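Local coordinates for lectin 2 (PDB 4TQJ), which recognises and binds sugars that end in a non-reducing terminal N-acetylglucosamine, at residues V363-G368 and P374-T379; D170-F175 and F216-G221. The protein carries 1 engineered substitution. One frame throughout, in Å; residues are numbered along the deposited sequence.

Contact 1 of 2, residues V363-G368 and P374-T379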
loop_
_atom_site.group_PDB
_atom_site.type_symbol
_atom_site.label_atom_id
_atom_site.label_comp_id
_atom_site.label_asym_id
_atom_site.label_seq_id
_atom_site.Cartn_x
_atom_site.Cartn_y
_atom_site.Cartn_z
ATOM N N VAL A 363 19.646 -4.969 -6.428
ATOM C CA VAL A 363 18.719 -4.024 -7.003
ATOM C C VAL A 363 19.509 -2.840 -7.525
ATOM O O VAL A 363 20.542 -2.476 -6.970
ATOM C CB VAL A 363 17.657 -3.592 -5.943
ATOM C CG1 VAL A 363 18.308 -2.810 -4.826
ATOM C CG2 VAL A 363 16.539 -2.772 -6.569
ATOM N N SER A 364 19.036 -2.256 -8.617
ATOM C CA SER A 364 19.541 -0.971 -9.047
ATOM C C SER A 364 18.356 -0.073 -9.352
ATOM O O SER A 364 17.431 -0.485 -10.048
ATOM C CB SER A 364 20.439 -1.128 -10.279
ATOM O OG SER A 364 20.667 0.123 -10.890
ATOM N N TYR A 365 18.382 1.152 -8.834
ATOM C CA TYR A 365 17.252 2.047 -8.978
ATOM C C TYR A 365 17.350 2.984 -10.169
ATOM O O TYR A 365 18.404 3.553 -10.446
ATOM C CB TYR A 365 17.013 2.827 -7.680
ATOM C CG TYR A 365 16.733 1.912 -6.520
ATOM C CD1 TYR A 365 15.541 1.209 -6.448
ATOM C CD2 TYR A 365 17.677 1.710 -5.519
ATOM C CE1 TYR A 365 15.281 0.350 -5.399
ATOM C CE2 TYR A 365 17.428 0.851 -4.464
ATOM C CZ TYR A 365 16.226 0.176 -4.408
ATOM O OH TYR A 365 15.963 -0.683 -3.370
ATOM N N ASN A 366 16.232 3.122 -10.876
ATOM C CA ASN A 366 16.113 4.049 -11.993
ATOM C C ASN A 366 16.260 5.449 -11.438
ATOM O O ASN A 366 15.816 5.711 -10.323
ATOM C CB ASN A 366 14.736 3.874 -12.640
ATOM C CG ASN A 366 14.618 4.562 -13.984
ATOM O OD1 ASN A 366 15.068 5.693 -14.167
ATOM N ND2 ASN A 366 13.991 3.875 -14.940
ATOM N N ASP A 367 16.891 6.350 -12.180
ATOM C CA ASP A 367 17.104 7.696 -11.642
ATOM C C ASP A 367 15.928 8.628 -11.957
ATOM O O ASP A 367 15.956 9.807 -11.624
ATOM C CB ASP A 367 18.443 8.293 -12.120
ATOM C CG ASP A 367 18.430 8.662 -13.598
ATOM O OD1 ASP A 367 19.355 9.378 -14.038
ATOM O OD2 ASP A 367 17.489 8.250 -14.311
ATOM N N GLY A 368 14.886 8.090 -12.583
ATOM C CA GLY A 368 13.748 8.890 -12.987
ATOM C C GLY A 368 13.855 9.337 -14.437
ATOM O O GLY A 368 12.943 9.974 -14.972
ATOM N N PRO A 374 23.960 2.820 -8.624
ATOM C CA PRO A 374 24.815 1.689 -8.262
ATOM C C PRO A 374 23.992 0.503 -7.777
ATOM O O PRO A 374 22.940 0.676 -7.147
ATOM C CB PRO A 374 25.688 2.244 -7.128
ATOM C CG PRO A 374 25.016 3.473 -6.670
ATOM C CD PRO A 374 24.260 4.022 -7.835
ATOM N N VAL A 375 24.469 -0.697 -8.081
ATOM C CA VAL A 375 23.811 -1.915 -7.642
ATOM C C VAL A 375 23.981 -2.023 -6.145
ATOM O O VAL A 375 25.014 -1.649 -5.605
ATOM C CB VAL A 375 24.426 -3.159 -8.306
ATOM C CG1 VAL A 375 23.800 -4.422 -7.761
ATOM C CG2 VAL A 375 24.276 -3.077 -9.830
ATOM N N LYS A 376 22.958 -2.526 -5.475
ATOM C CA LYS A 376 22.970 -2.612 -4.027
ATOM C C LYS A 376 22.461 -3.960 -3.570
ATOM O O LYS A 376 21.548 -4.518 -4.163
ATOM C CB LYS A 376 22.108 -1.498 -3.422
ATOM C CG LYS A 376 22.810 -0.156 -3.352
ATOM C CD LYS A 376 22.031 0.832 -2.489
ATOM C CE LYS A 376 20.767 1.286 -3.194
ATOM N NZ LYS A 376 21.104 1.811 -4.563
ATOM N N ALA A 377 23.059 -4.488 -2.511
ATOM C CA ALA A 377 22.561 -5.716 -1.906
ATOM C C ALA A 377 21.351 -5.379 -1.058
ATOM O O ALA A 377 21.465 -4.677 -0.059
ATOM C CB ALA A 377 23.644 -6.363 -1.049
ATOM N N LEU A 378 20.187 -5.875 -1.458
ATOM C CA LEU A 378 18.948 -5.604 -0.748
ATOM C C LEU A 378 18.678 -6.656 0.330
ATOM O O LEU A 378 18.236 -6.315 1.427
ATOM C CB LEU A 378 17.780 -5.512 -1.742
ATOM C CG LEU A 378 16.314 -5.540 -1.299
ATOM C CD1 LEU A 378 15.920 -4.299 -0.509
ATOM C CD2 LEU A 378 15.436 -5.663 -2.537
ATOM N N THR A 379 18.941 -7.925 0.018
ATOM C CA THR A 379 18.762 -9.018 0.990
ATOM C C THR A 379 19.336 -10.368 0.511
ATOM O O THR A 379 19.459 -10.608 -0.691
ATOM C CB THR A 379 17.273 -9.207 1.375
ATOM O OG1 THR A 379 17.149 -10.278 2.318
ATOM C CG2 THR A 379 16.434 -9.528 0.150
HETATM O O HOH W 1 20.537 2.130 -7.558
#
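Val363 and Lys376 form an antiparallel hydrogen-bonded pair, and the tight part of this beta hairpin gathers round them. Val363 N donates to Lys376 O at 3.0 Å, and Lys376 N returns a bond to Val363 O at 2.8 Å. That carbonyl oxygen takes a CA-H...O contact from Val375 CA, at 3.4 Å. A branched, apolar valine suits the buried strand: with chi1 at 66°, CG1 stands between the backbone N and the carbonyl carbon and reaches Leu378 CB at 4.1 Å.

Past Ser364, whose hydroxyl is hydrogen-bonded to the carbonyl O of Gly373, the two chains draw apart and the packing gives way to a bridging water and an exposed lysine. The water accepts from Tyr365 N at 2.7 Å and donates to Pro374 O at 2.8 Å, bridging backbones too far apart to bond directly. Lys376 runs past the edge of the Tyr365 ring, its CE in the ring plane and 3.6 Å from Tyr365 CE2. Bends at chi3 (-72°) and chi4 then curl the amine back, where it bonds weakly to the same water and to Pro374 O. A long, flexible lysine can thus cover the aromatic edge while keeping its charge near solvent.

Tyr365 and Leu378 also pack on Val36 of the second subunit. Within this blade of the beta-propeller, strand 361-364 lies between strands 352-356 and 376-379, the latter being the outermost strand of the sheet within this chain.

Contact 2 of 2, residues D170-F175 and F216-G221; sequences DRHLRF and FCIDAG
Ile218 and Asp219, at the two middle positions of a type I beta turn, meet Arg171 where neighbouring blades of a beta-propeller adjoin. The turn starts at Cys217, in the loop that carries the chain from strand 210-213 to strand 230-233.

Ile218 points its side chain at Arg171 and crosses it at about a right angle. Its CD1 lies over one face of the guanidinium, 3.5 Å from Arg171 NH1, while CG2 comes within 3.7 Å of Arg171 NH2. The flat, weakly hydrated face of an arginine accepts an aliphatic partner well, leaving the N-H edge for anions. A bend at chi3 (56°) turns the guanidinium back, so that it and Arg171 CG, 4.0 Å away, both touch Ile218 CD1. The backbone N of Ile218 gives its hydrogen to a water close to Arg171 O.

Asp219 serves that edge: its OD2 lies in the guanidinium plane and forms a salt bridge with Arg171 NH2 at 3.5 Å. The separation is long and the carboxylate plane is turned 61° from the guanidinium, so the pair is probably looser than a two-pronged one. The stronger partner of Arg171 NH2 is Asp192, whose OD1 also takes a hydrogen bond from His172 NE2 and thereby ties the two basic side chains together.

At Ala220 the turn closes with reciprocal backbone bonds, Ala220 N to Cys217 O at 3.1 Å and Cys217 N to Ala220 O at 3.2 Å.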
loop_
_atom_site.group_PDB
_atom_site.type_symbol
_atom_site.label_atom_id
_atom_site.label_comp_id
_atom_site.label_asym_id
_atom_site.label_seq_id
_atom_site.Cartn_x
_atom_site.Cartn_y
_atom_site.Cartn_z
ATOM N N ASP A 170 4.176 -24.331 -28.009
ATOM C CA ASP A 170 5.445 -24.279 -28.734
ATOM C C ASP A 170 5.403 -23.490 -30.052
ATOM O O ASP A 170 6.425 -23.345 -30.723
ATOM C CB ASP A 170 6.046 -25.689 -28.929
ATOM C CG ASP A 170 5.235 -26.568 -29.877
ATOM O OD1 ASP A 170 4.110 -26.192 -30.277
ATOM O OD2 ASP A 170 5.722 -27.667 -30.214
ATOM N N ARG A 171 4.239 -22.947 -30.403
ATOM C CA ARG A 171 4.079 -22.258 -31.671
ATOM C C ARG A 171 3.461 -20.856 -31.582
ATOM O O ARG A 171 3.793 -19.979 -32.376
ATOM C CB ARG A 171 3.254 -23.131 -32.628
ATOM C CG ARG A 171 3.965 -24.419 -33.041
ATOM C CD ARG A 171 3.120 -25.315 -33.950
ATOM N NE ARG A 171 2.676 -24.626 -35.155
ATOM C CZ ARG A 171 3.416 -24.460 -36.250
ATOM N NH1 ARG A 171 4.658 -24.922 -36.297
ATOM N NH2 ARG A 171 2.913 -23.814 -37.296
ATOM N N HIS A 172 2.592 -20.661 -30.600
ATOM C CA HIS A 172 1.683 -19.512 -30.557
ATOM C C HIS A 172 1.711 -18.806 -29.207
ATOM O O HIS A 172 2.185 -19.367 -28.219
ATOM C CB HIS A 172 0.259 -19.994 -30.862
ATOM C CG HIS A 172 0.185 -20.901 -32.053
ATOM N ND1 HIS A 172 -0.370 -22.162 -31.996
ATOM C CD2 HIS A 172 0.641 -20.747 -33.318
ATOM C CE1 HIS A 172 -0.271 -22.738 -33.182
ATOM N NE2 HIS A 172 0.339 -21.900 -34.002
ATOM N N LEU A 173 1.192 -17.581 -29.176
ATOM C CA LEU A 173 1.120 -16.787 -27.957
ATOM C C LEU A 173 -0.298 -16.291 -27.731
ATOM O O LEU A 173 -0.970 -15.869 -28.667
ATOM C CB LEU A 173 2.051 -15.579 -28.048
ATOM C CG LEU A 173 3.538 -15.916 -28.242
ATOM C CD1 LEU A 173 4.283 -14.681 -28.709
ATOM C CD2 LEU A 173 4.140 -16.473 -26.943
ATOM N N ARG A 174 -0.752 -16.325 -26.484
ATOM C CA ARG A 174 -2.082 -15.835 -26.176
ATOM C C ARG A 174 -2.029 -14.923 -24.964
ATOM O O ARG A 174 -1.675 -15.356 -23.878
ATOM C CB ARG A 174 -3.055 -17.003 -25.966
ATOM C CG ARG A 174 -3.509 -17.657 -27.294
ATOM C CD ARG A 174 -4.041 -19.073 -27.073
ATOM N NE ARG A 174 -2.961 -19.967 -26.661
ATOM C CZ ARG A 174 -3.114 -21.246 -26.325
ATOM N NH1 ARG A 174 -4.313 -21.813 -26.336
ATOM N NH2 ARG A 174 -2.059 -21.955 -25.959
ATOM N N PHE A 175 -2.380 -13.658 -25.179
ATOM C CA PHE A 175 -2.278 -12.629 -24.149
ATOM C C PHE A 175 -3.634 -11.952 -23.959
ATOM O O PHE A 175 -4.543 -12.128 -24.760
ATOM C CB PHE A 175 -1.265 -11.545 -24.551
ATOM C CG PHE A 175 0.135 -12.040 -24.824
ATOM C CD1 PHE A 175 0.983 -11.291 -25.638
ATOM C CD2 PHE A 175 0.626 -13.199 -24.246
ATOM C CE1 PHE A 175 2.280 -11.698 -25.892
ATOM C CE2 PHE A 175 1.928 -13.612 -24.494
ATOM C CZ PHE A 175 2.755 -12.853 -25.319
ATOM N N PHE A 216 4.535 -11.254 -37.051
ATOM C CA PHE A 216 4.749 -11.669 -35.672
ATOM C C PHE A 216 4.345 -13.122 -35.395
ATOM O O PHE A 216 4.121 -13.496 -34.245
ATOM C CB PHE A 216 4.018 -10.733 -34.692
ATOM C CG PHE A 216 4.491 -9.307 -34.741
ATOM C CD1 PHE A 216 5.761 -8.962 -34.296
ATOM C CD2 PHE A 216 3.662 -8.305 -35.217
ATOM C CE1 PHE A 216 6.193 -7.643 -34.333
ATOM C CE2 PHE A 216 4.085 -6.988 -35.257
ATOM C CZ PHE A 216 5.354 -6.649 -34.823
ATOM N N CYS A 217 4.263 -13.948 -36.431
ATOM C CA CYS A 217 3.806 -15.321 -36.246
ATOM C C CYS A 217 4.775 -16.344 -36.829
ATOM O O CYS A 217 5.612 -16.031 -37.681
ATOM C CB CYS A 217 2.420 -15.513 -36.870
ATOM S SG CYS A 217 1.130 -14.603 -36.046
ATOM N N ILE A 218 4.642 -17.574 -36.376
ATOM C CA ILE A 218 5.579 -18.618 -36.767
ATOM C C ILE A 218 5.611 -18.817 -38.293
ATOM O O ILE A 218 6.669 -19.053 -38.870
ATOM C CB ILE A 218 5.281 -19.927 -36.013
ATOM C CG1 ILE A 218 6.356 -20.979 -36.304
ATOM C CG2 ILE A 218 3.850 -20.412 -36.294
ATOM C CD1 ILE A 218 6.386 -22.074 -35.272
ATOM N N ASP A 219 4.458 -18.678 -38.944
ATOM C CA ASP A 219 4.384 -18.828 -40.395
ATOM C C ASP A 219 4.000 -17.538 -41.105
ATOM O O ASP A 219 3.453 -17.561 -42.210
ATOM C CB ASP A 219 3.441 -19.975 -40.778
ATOM C CG ASP A 219 4.077 -21.320 -40.579
ATOM O OD1 ASP A 219 5.327 -21.364 -40.550
ATOM O OD2 ASP A 219 3.352 -22.324 -40.444
ATOM N N ALA A 220 4.290 -16.418 -40.446
ATOM C CA ALA A 220 4.228 -15.101 -41.060
ATOM C C ALA A 220 5.347 -14.259 -40.472
ATOM O O ALA A 220 5.171 -13.610 -39.439
ATOM C CB ALA A 220 2.884 -14.442 -40.813
ATOM N N GLY A 221 6.507 -14.293 -41.119
ATOM C CA GLY A 221 7.648 -13.531 -40.644
ATOM C C GLY A 221 8.644 -14.392 -39.903
ATOM O O GLY A 221 9.689 -13.900 -39.460
HETATM O O HOH W 2 3.135 -17.504 -33.801
#

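How the contacts relate
The two contacts lie on opposite sides of the propeller, their centres 35 Å apart and their nearest atoms about 22 Å apart, and share no sheet. Contact 2 comes first along the chain and closes before contact 1 opens. It spans 40 intervening residues, joining the loop before strand 173-177 to the loop that leads from strand 210-213 of the same sheet into the blade of strand 230-233. Contact 1 is local, a hairpin between the last two strands of the blade that begins with strand 339-343. One therefore works between successive blades and the other within a single blade, and it is contact 1 that touches the second subunit.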